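Local coordinates for Rab5 protein, putative (Plasmodium falciparum, PDB 3CLV) that is a putative Rab5 of the Ras family of small G proteins, built on the P-loop NTPase fold and holding guanosine-5'-diphosphate in this structure, at residues F124-S129 / N155-N160. Sequence-based numbering, arbitrary orientation.
Sequences FDISNS and NKIDKN. With GDP (guanosine-5'-diphosphate), chain D.
D125 and N155 form a parallel bridge where strands 119-125 and 149-155 end side by side. Two backbone bonds define it: N155 N donates to F124 O at 2.8 Å, and I126 N reaches N155 O with an N-H...O angle of 171°.

The polar side chains form a chain of contacts leading to the nucleotide. With CG anti to its backbone N (chi1 172°), D125 lays its carboxylate against the aliphatic part of K156, whose CD lies next to OD1. At the tip, K156 NZ makes a salt bridge with D125 OD2, whose hydrogen bond is weak at 3.4 Å. The same NZ sits closer to the ribose, 3.0 Å from GDP O4', and also donates to S17 O. D125 OD1 accepts twice from one face of the carboxylate: S127 N, 52° out of the plane, closes an Asx turn, and S127 OG arrives on the syn side at 2.6 Å. The same OG then accepts from K159 NZ at 3.1 Å.

I126 supplies the apolar side-chain contact, CG2 to I157 CG2 at 4.2 Å, while its CG1 and CD1 lie on the carbonyl oxygens of N155 and K156.

N155, K156 and D158 match the NKxD guanine-recognition motif of this family. K156 CG lies against the base, 3.5 Å from GDP C6. D158 OD2 takes the N1 hydrogen at 2.6 Å, and OD1 accepts one hydrogen of N2. Such paired acceptance is consistent with guanine recognition, as in the family, and the two lysines probably stabilise the D125 carboxylate as an anion, tying the neighbouring strand end to the base pocket.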
ATOM      1  N   PHE A 124     -12.025   9.067  16.451  1.00 16.35           N
ATOM      2  CA  PHE A 124     -11.977   8.974  17.909  1.00 17.17           C
ATOM      3  C   PHE A 124     -13.398   8.757  18.435  1.00 17.90           C
ATOM      4  O   PHE A 124     -14.378   8.830  17.678  1.00 18.36           O
ATOM      5  CB  PHE A 124     -11.270  10.198  18.532  1.00 16.79           C
ATOM      6  CG  PHE A 124     -12.093  11.479  18.479  1.00 16.61           C
ATOM      7  CD1 PHE A 124     -12.070  12.289  17.344  1.00 15.04           C
ATOM      8  CD2 PHE A 124     -12.873  11.865  19.564  1.00 15.23           C
ATOM      9  CE1 PHE A 124     -12.834  13.453  17.270  1.00 14.04           C
ATOM     10  CE2 PHE A 124     -13.655  13.036  19.507  1.00 17.09           C
ATOM     11  CZ  PHE A 124     -13.627  13.830  18.356  1.00 15.76           C
ATOM     12  N   ASP A 125     -13.482   8.456  19.728  1.00 19.53           N
ATOM     13  CA  ASP A 125     -14.734   8.146  20.415  1.00 20.24           C
ATOM     14  C   ASP A 125     -15.009   9.355  21.312  1.00 20.51           C
ATOM     15  O   ASP A 125     -14.184   9.716  22.160  1.00 20.65           O
ATOM     16  CB  ASP A 125     -14.523   6.839  21.219  1.00 20.20           C
ATOM     17  CG  ASP A 125     -15.682   6.485  22.153  1.00 21.27           C
ATOM     18  OD1 ASP A 125     -16.681   7.241  22.265  1.00 18.94           O
ATOM     19  OD2 ASP A 125     -15.550   5.419  22.809  1.00 20.57           O
ATOM     20  N   ILE A 126     -16.155   9.991  21.100  1.00 21.58           N
ATOM     21  CA  ILE A 126     -16.519  11.206  21.848  1.00 22.97           C
ATOM     22  C   ILE A 126     -16.613  10.989  23.369  1.00 23.50           C
ATOM     23  O   ILE A 126     -16.511  11.948  24.144  1.00 23.52           O
ATOM     24  CB  ILE A 126     -17.792  11.918  21.292  1.00 22.43           C
ATOM     25  CG1 ILE A 126     -19.003  10.982  21.222  1.00 24.07           C
ATOM     26  CG2 ILE A 126     -17.517  12.528  19.920  1.00 22.94           C
ATOM     27  CD1 ILE A 126     -19.835  10.938  22.508  1.00 24.21           C
ATOM     28  N   SER A 127     -16.790   9.727  23.773  1.00 23.93           N
ATOM     29  CA  SER A 127     -16.955   9.356  25.185  1.00 24.55           C
ATOM     30  C   SER A 127     -15.643   8.989  25.871  1.00 24.49           C
ATOM     31  O   SER A 127     -15.612   8.677  27.066  1.00 24.93           O
ATOM     32  CB  SER A 127     -17.961   8.210  25.325  1.00 24.72           C
ATOM     33  OG  SER A 127     -17.460   6.993  24.777  1.00 26.40           O
ATOM     34  N   ASN A 128     -14.558   9.027  25.113  1.00 24.05           N
ATOM     35  CA  ASN A 128     -13.260   8.668  25.629  1.00 24.36           C
ATOM     36  C   ASN A 128     -12.198   9.662  25.130  1.00 24.30           C
ATOM     37  O   ASN A 128     -11.720   9.557  23.992  1.00 23.61           O
ATOM     38  CB  ASN A 128     -12.922   7.226  25.221  1.00 24.29           C
ATOM     39  CG  ASN A 128     -11.668   6.713  25.884  1.00 24.87           C
ATOM     40  OD1 ASN A 128     -10.917   7.471  26.493  1.00 27.94           O
ATOM     41  ND2 ASN A 128     -11.421   5.416  25.758  1.00 26.68           N
ATOM     42  N   SER A 129     -11.826  10.615  25.990  1.00 23.85           N
ATOM     43  CA  SER A 129     -10.934  11.705  25.578  1.00 23.46           C
ATOM     44  C   SER A 129      -9.532  11.232  25.206  1.00 22.90           C
ATOM     45  O   SER A 129      -8.900  11.821  24.332  1.00 22.55           O
ATOM     46  CB  SER A 129     -10.895  12.854  26.618  1.00 24.10           C
ATOM     47  OG  SER A 129     -10.246  12.457  27.816  1.00 25.09           O
ATOM     48  N   ASN A 155     -16.732   9.748  16.374  1.00 16.56           N
ATOM     49  CA  ASN A 155     -17.694   8.652  16.379  1.00 16.85           C
ATOM     50  C   ASN A 155     -18.379   8.444  17.752  1.00 17.25           C
ATOM     51  O   ASN A 155     -17.862   8.869  18.790  1.00 17.63           O
ATOM     52  CB  ASN A 155     -17.044   7.352  15.867  1.00 15.64           C
ATOM     53  CG  ASN A 155     -18.069   6.263  15.532  1.00 16.49           C
ATOM     54  OD1 ASN A 155     -19.052   6.502  14.830  1.00 14.50           O
ATOM     55  ND2 ASN A 155     -17.792   5.037  15.985  1.00 15.74           N
ATOM     56  N   LYS A 156     -19.541   7.787  17.718  1.00 18.90           N
ATOM     57  CA  LYS A 156     -20.326   7.404  18.918  1.00 20.62           C
ATOM     58  C   LYS A 156     -21.160   8.544  19.503  1.00 21.81           C
ATOM     59  O   LYS A 156     -21.470   8.548  20.703  1.00 22.57           O
ATOM     60  CB  LYS A 156     -19.460   6.749  19.995  1.00 20.69           C
ATOM     61  CG  LYS A 156     -18.589   5.584  19.464  1.00 20.22           C
ATOM     62  CD  LYS A 156     -18.309   4.621  20.605  1.00 19.00           C
ATOM     63  CE  LYS A 156     -17.122   3.715  20.308  1.00 19.65           C
ATOM     64  NZ  LYS A 156     -16.940   2.663  21.366  1.00 18.43           N
ATOM     65  N   ILE A 157     -21.529   9.498  18.653  1.00 23.28           N
ATOM     66  CA  ILE A 157     -22.310  10.656  19.103  1.00 24.78           C
ATOM     67  C   ILE A 157     -23.681  10.264  19.664  1.00 25.91           C
ATOM     68  O   ILE A 157     -24.295  11.053  20.388  1.00 25.97           O
ATOM     69  CB  ILE A 157     -22.463  11.744  18.010  1.00 24.37           C
ATOM     70  CG1 ILE A 157     -23.276  11.206  16.820  1.00 25.06           C
ATOM     71  CG2 ILE A 157     -21.079  12.319  17.645  1.00 24.94           C
ATOM     72  CD1 ILE A 157     -23.662  12.230  15.797  1.00 25.79           C
ATOM     73  N   ASP A 158     -24.145   9.048  19.342  1.00 26.25           N
ATOM     74  CA  ASP A 158     -25.385   8.508  19.909  1.00 27.10           C
ATOM     75  C   ASP A 158     -25.310   8.322  21.428  1.00 28.14           C
ATOM     76  O   ASP A 158     -26.343   8.225  22.093  1.00 28.38           O
ATOM     77  CB  ASP A 158     -25.720   7.168  19.258  1.00 27.15           C
ATOM     78  CG  ASP A 158     -24.657   6.132  19.515  1.00 25.96           C
ATOM     79  OD1 ASP A 158     -24.715   5.462  20.571  1.00 25.29           O
ATOM     80  OD2 ASP A 158     -23.747   6.009  18.677  1.00 22.91           O
ATOM     81  N   LYS A 159     -24.102   8.235  21.973  1.00 29.03           N
ATOM     82  CA  LYS A 159     -23.933   8.057  23.417  1.00 30.55           C
ATOM     83  C   LYS A 159     -24.244   9.350  24.194  1.00 31.95           C
ATOM     84  O   LYS A 159     -24.203  10.456  23.628  1.00 32.02           O
ATOM     85  CB  LYS A 159     -22.533   7.535  23.745  1.00 30.58           C
ATOM     86  CG  LYS A 159     -22.268   6.098  23.256  1.00 30.53           C
ATOM     87  CD  LYS A 159     -20.851   5.657  23.556  1.00 30.83           C
ATOM     88  CE  LYS A 159     -20.718   5.253  25.012  1.00 32.35           C
ATOM     89  NZ  LYS A 159     -19.385   4.676  25.354  1.00 33.53           N
ATOM     90  N   ASN A 160     -24.558   9.204  25.484  1.00 33.36           N
ATOM     91  CA  ASN A 160     -24.854  10.353  26.346  1.00 34.83           C
ATOM     92  C   ASN A 160     -23.677  10.703  27.259  1.00 35.58           C
ATOM     93  O   ASN A 160     -23.175  11.838  27.248  1.00 37.09           O
ATOM     94  CB  ASN A 160     -26.114  10.081  27.184  1.00 34.97           C
TER
HETATM   95  PB  GDP D 211     -12.411  -0.559  16.368  1.00 13.92           P
HETATM   96  O1B GDP D 211     -12.465  -1.277  15.058  1.00 13.89           O
HETATM   97  O2B GDP D 211     -11.486  -1.265  17.333  1.00 15.06           O
HETATM   98  O3B GDP D 211     -11.964   0.875  16.235  1.00 16.60           O
HETATM   99  O3A GDP D 211     -13.885  -0.473  17.041  1.00 14.52           O
HETATM  100  PA  GDP D 211     -15.102  -1.524  16.810  1.00 14.47           P
HETATM  101  O1A GDP D 211     -14.640  -2.941  17.109  1.00 14.84           O
HETATM  102  O2A GDP D 211     -15.793  -1.354  15.493  1.00 15.27           O
HETATM  103  O5' GDP D 211     -16.105  -1.074  17.984  1.00 16.04           O
HETATM  104  C5' GDP D 211     -15.747  -1.157  19.369  1.00 14.39           C
HETATM  105  C4' GDP D 211     -17.041  -1.180  20.192  1.00 16.00           C
HETATM  106  O4' GDP D 211     -17.721   0.073  20.083  1.00 15.48           O
HETATM  107  C3' GDP D 211     -18.053  -2.244  19.776  1.00 17.14           C
HETATM  108  O3' GDP D 211     -18.658  -2.684  20.998  1.00 17.66           O
HETATM  109  C2' GDP D 211     -19.093  -1.493  18.942  1.00 17.31           C
HETATM  110  O2' GDP D 211     -20.408  -2.066  18.975  1.00 17.69           O
HETATM  111  C1' GDP D 211     -19.065  -0.133  19.626  1.00 18.64           C
HETATM  112  N9  GDP D 211     -19.370   0.958  18.696  1.00 19.53           N
HETATM  113  C8  GDP D 211     -18.759   1.202  17.516  1.00 19.32           C
HETATM  114  N7  GDP D 211     -19.290   2.294  16.933  1.00 20.06           N
HETATM  115  C5  GDP D 211     -20.247   2.768  17.763  1.00 19.98           C
HETATM  116  C6  GDP D 211     -21.197   3.905  17.762  1.00 20.26           C
HETATM  117  O6  GDP D 211     -21.211   4.709  16.799  1.00 19.45           O
HETATM  118  N1  GDP D 211     -22.028   4.040  18.830  1.00 19.90           N
HETATM  119  C2  GDP D 211     -22.020   3.191  19.891  1.00 20.87           C
HETATM  120  N2  GDP D 211     -22.882   3.414  20.916  1.00 19.39           N
HETATM  121  N3  GDP D 211     -21.184   2.107  19.953  1.00 20.29           N
HETATM  122  C4  GDP D 211     -20.294   1.874  18.934  1.00 19.16           C